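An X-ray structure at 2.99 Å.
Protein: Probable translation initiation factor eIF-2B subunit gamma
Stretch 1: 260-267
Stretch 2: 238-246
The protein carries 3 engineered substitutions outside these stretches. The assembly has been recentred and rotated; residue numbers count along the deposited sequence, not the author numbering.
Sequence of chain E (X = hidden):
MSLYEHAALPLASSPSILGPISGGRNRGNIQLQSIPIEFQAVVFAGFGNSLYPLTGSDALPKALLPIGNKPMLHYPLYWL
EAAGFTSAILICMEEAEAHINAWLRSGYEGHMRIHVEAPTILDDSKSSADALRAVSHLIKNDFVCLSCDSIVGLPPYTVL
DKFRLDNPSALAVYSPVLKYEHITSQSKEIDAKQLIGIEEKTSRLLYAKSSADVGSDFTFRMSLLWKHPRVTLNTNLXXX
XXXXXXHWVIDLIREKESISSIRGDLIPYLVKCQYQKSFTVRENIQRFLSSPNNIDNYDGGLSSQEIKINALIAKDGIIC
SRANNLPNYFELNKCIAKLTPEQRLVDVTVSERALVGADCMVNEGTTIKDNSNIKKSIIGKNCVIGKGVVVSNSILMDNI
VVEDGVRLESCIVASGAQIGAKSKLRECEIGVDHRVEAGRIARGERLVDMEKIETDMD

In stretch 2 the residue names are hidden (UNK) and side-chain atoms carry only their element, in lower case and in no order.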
# COMPACT_ATOMS: atom_id res chain seq x y z
N SER E 260 -50.66 -52.11 0.51
CA SER E 260 -49.92 -53.22 -0.03
C SER E 260 -48.43 -52.98 -0.22
O SER E 260 -48.03 -52.10 -0.94
CB SER E 260 -50.48 -53.48 -1.41
OG SER E 260 -50.62 -52.25 -2.10
N SER E 261 -47.61 -53.79 0.42
CA SER E 261 -46.35 -54.25 -0.13
C SER E 261 -45.19 -53.28 -0.07
O SER E 261 -44.08 -53.64 -0.43
CB SER E 261 -46.52 -54.57 -1.60
OG SER E 261 -46.72 -53.36 -2.30
N ILE E 262 -45.46 -52.05 0.32
CA ILE E 262 -44.42 -51.04 0.41
C ILE E 262 -44.14 -50.53 -0.98
O ILE E 262 -43.45 -49.54 -1.13
CB ILE E 262 -43.13 -51.58 1.05
CG1 ILE E 262 -43.35 -51.87 2.53
CG2 ILE E 262 -41.96 -50.62 0.85
CD1 ILE E 262 -42.10 -51.91 3.39
N ARG E 263 -44.63 -51.22 -1.98
CA ARG E 263 -44.66 -50.63 -3.29
C ARG E 263 -46.09 -50.30 -3.61
O ARG E 263 -46.35 -49.49 -4.48
CB ARG E 263 -44.06 -51.55 -4.34
CG ARG E 263 -42.81 -52.27 -3.90
CD ARG E 263 -42.73 -53.65 -4.53
NE ARG E 263 -43.03 -54.71 -3.57
CZ ARG E 263 -43.04 -56.01 -3.86
NH1 ARG E 263 -42.76 -56.41 -5.09
NH2 ARG E 263 -43.33 -56.90 -2.91
N GLY E 264 -47.04 -50.93 -2.93
CA GLY E 264 -48.40 -50.45 -2.94
C GLY E 264 -48.40 -49.22 -2.05
O GLY E 264 -49.00 -48.21 -2.37
N ASP E 265 -47.71 -49.31 -0.93
CA ASP E 265 -47.61 -48.19 0.01
C ASP E 265 -47.10 -46.87 -0.60
O ASP E 265 -47.55 -45.77 -0.38
CB ASP E 265 -47.01 -48.66 1.37
CG ASP E 265 -46.98 -47.56 2.44
OD1 ASP E 265 -48.07 -47.16 2.83
OD2 ASP E 265 -45.90 -47.16 2.89
N LEU E 266 -46.03 -47.07 -1.34
CA LEU E 266 -45.30 -45.95 -1.84
C LEU E 266 -46.07 -44.88 -2.55
O LEU E 266 -45.95 -43.71 -2.26
CB LEU E 266 -44.22 -46.50 -2.74
CG LEU E 266 -43.14 -45.47 -2.94
CD1 LEU E 266 -41.81 -46.18 -3.09
CD2 LEU E 266 -43.45 -44.63 -4.15
N ILE E 267 -46.90 -45.31 -3.47
CA ILE E 267 -47.62 -44.37 -4.28
C ILE E 267 -48.57 -43.45 -3.55
O ILE E 267 -48.58 -42.25 -3.78
CB ILE E 267 -48.46 -45.12 -5.31
CG1 ILE E 267 -47.80 -46.43 -5.73
CG2 ILE E 267 -48.67 -44.23 -6.52
CD1 ILE E 267 -46.30 -46.35 -5.86
N UNK E 238 -35.65 -49.91 -11.73
CA UNK E 238 -36.38 -50.90 -10.95
C UNK E 238 -36.13 -50.63 -9.47
O UNK E 238 -35.08 -50.12 -9.09
c UNK E 238 -35.95 -52.32 -11.32
o UNK E 238 -34.57 -52.52 -11.08
N UNK E 239 -37.11 -50.97 -8.63
CA UNK E 239 -36.99 -50.72 -7.20
C UNK E 239 -35.98 -51.68 -6.56
O UNK E 239 -36.07 -52.89 -6.73
c UNK E 239 -38.35 -50.85 -6.52
o UNK E 239 -37.49 -49.75 -4.59
o UNK E 239 -38.97 -51.34 -4.28
c UNK E 239 -38.26 -50.63 -5.02
N UNK E 240 -35.03 -51.12 -5.83
CA UNK E 240 -34.04 -51.91 -5.12
C UNK E 240 -34.56 -52.32 -3.75
O UNK E 240 -33.83 -52.90 -2.94
c UNK E 240 -32.73 -51.14 -4.99
N UNK E 241 -35.83 -52.02 -3.51
CA UNK E 241 -36.50 -52.25 -2.23
C UNK E 241 -35.69 -51.75 -1.04
O UNK E 241 -35.73 -52.34 0.04
c UNK E 241 -36.83 -53.73 -2.05
n UNK E 241 -39.96 -54.34 -0.22
n UNK E 241 -37.87 -54.14 0.22
c UNK E 241 -39.32 -54.11 -1.42
c UNK E 241 -39.06 -54.36 0.75
c UNK E 241 -38.00 -53.99 -1.15
N UNK E 242 -34.95 -50.67 -1.25
CA UNK E 242 -34.31 -49.97 -0.15
C UNK E 242 -35.17 -48.78 0.22
O UNK E 242 -35.39 -47.88 -0.60
c UNK E 242 -30.81 -50.03 -1.78
c UNK E 242 -32.90 -49.48 -0.50
c UNK E 242 -32.09 -50.56 -1.20
c UNK E 242 -32.19 -48.99 0.76
N UNK E 243 -35.66 -48.76 1.45
CA UNK E 243 -36.50 -47.67 1.90
C UNK E 243 -36.06 -47.18 3.27
O UNK E 243 -35.52 -47.93 4.07
c UNK E 243 -39.47 -49.41 -1.82
c UNK E 243 -37.97 -48.11 1.95
c UNK E 243 -38.42 -49.90 0.26
c UNK E 243 -39.08 -47.67 -0.25
c UNK E 243 -39.57 -48.09 -1.47
c UNK E 243 -38.50 -48.57 0.63
c UNK E 243 -38.92 -50.32 -0.95
N UNK E 244 -36.30 -45.90 3.52
CA UNK E 244 -36.10 -45.33 4.84
C UNK E 244 -37.18 -44.28 5.08
O UNK E 244 -37.37 -43.37 4.28
c UNK E 244 -34.60 -43.91 6.29
c UNK E 244 -34.69 -44.71 5.00
c UNK E 244 -34.33 -43.86 3.79
N UNK E 245 -37.91 -44.45 6.18
CA UNK E 245 -39.08 -43.62 6.43
C UNK E 245 -38.93 -42.78 7.69
O UNK E 245 -38.17 -43.11 8.59
c UNK E 245 -41.68 -45.60 3.21
c UNK E 245 -40.13 -46.62 5.25
c UNK E 245 -41.40 -44.83 4.33
c UNK E 245 -40.41 -47.40 4.15
c UNK E 245 -41.19 -46.89 3.12
c UNK E 245 -40.33 -44.49 6.56
c UNK E 245 -40.62 -45.33 5.35
N UNK E 246 -39.68 -41.68 7.74
CA UNK E 246 -39.91 -40.97 8.99
C UNK E 246 -40.66 -41.92 9.93
O UNK E 246 -41.33 -42.84 9.47
c UNK E 246 -39.90 -38.51 8.27
n UNK E 246 -38.28 -35.55 10.10
c UNK E 246 -39.32 -37.72 9.43
c UNK E 246 -40.71 -39.69 8.77
c UNK E 246 -38.76 -36.38 8.96

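Position 238 carries one carbon and then one oxygen, a hydroxymethyl group with no branch. It is out of reach of stretch 1, and its oxygen is hydrogen-bonded elsewhere in the structure. One carbon and one terminal oxygen identify Ser-238.

Position 239 has two carbons, the second carrying two oxygens, which is a carboxylate one methylene from the backbone. Its CA-to-CB bond points toward stretch 1, and one of the oxygens lies 4.0 Å from CG of Arg-263. The short acid is Asp-239, and the contact atom is OD2. The neighbour is the aliphatic part of the arginine, so the approach is a packing contact.

At position 240 a single carbon follows CA, and it is out of reach of stretch 1. This is Ala-240.

Position 241 shows one carbon leading to a five-membered ring of three carbons and two nitrogens, an imidazole. Its CA-to-CB bond points sideways, but the end of the side chain comes nearer, with chi1 at -154° (t). A ring nitrogen comes near O of Ser-261 and CG2 of Ile-262, and a ring carbon comes near NE of Arg-263; the Ser-261 and Arg-263 atoms lie at the ring edge near its plane. The residue is His-241. NE2 stands 4.2 Å from O of Ser-261 and 4.4 Å from CG2 of Ile-262, and CD2 stands 4.3 Å from NE of Arg-263. These are van der Waals neighbours rather than hydrogen bonds.

Position 242 has four carbons, forked at the first, with one arm two carbons long. The beta-branch and the unequal arms give Ile-242, whose side chain is out of reach of stretch 1.

Position 243 has one carbon and a six-carbon ring with no heteroatom; its CA-to-CB bond points toward stretch 1. A methyl, CG2 of Ile-262, sits over one ring face, 3.7 Å from the centroid and 17° off the normal, which is CH-pi geometry, and CD1 of Leu-266 meets the ring edge. A plain benzyl group means Phe-243. Its CE2 is 3.5 Å from CG2 of Ile-262, and its CE1 is 3.4 Å from CD1 of Leu-266.

Position 244 bears one carbon carrying two more, a symmetric fork out of reach of stretch 1: Val-244.

Position 245 repeats the benzyl pattern, one carbon and a six-carbon ring, and its CA-to-CB bond again points toward stretch 1. CG2 of Ile-262 lies at the ring edge. It is Phe-245, with CZ 4.4 Å from CG2 of Ile-262.

Position 246 has four carbons in a row ending in nitrogen, the signature of Lys-246; the amine is hydrogen-bonded elsewhere in the structure.

The contact follows the strand's alternation: 239, 241, 243 and 245 touch stretch 1, while the even positions do not. No hydrogen bond crosses, and the 308 Å² of buried surface is held mainly by apolar packing. CG2 of Ile-262 is its hub, reaching both phenylalanines and the histidine. Within stretch 1, Gly-264 N donates to Ser-261 OG at 2.5 Å, tying the turn beside Ile-262, and Arg-263 NE makes a weak 3.5 Å bond to Ser-261 O. That bond joins two of the groups at the His-241 ring edge.

Stretch 2 (238-246) SDAHIFVFK
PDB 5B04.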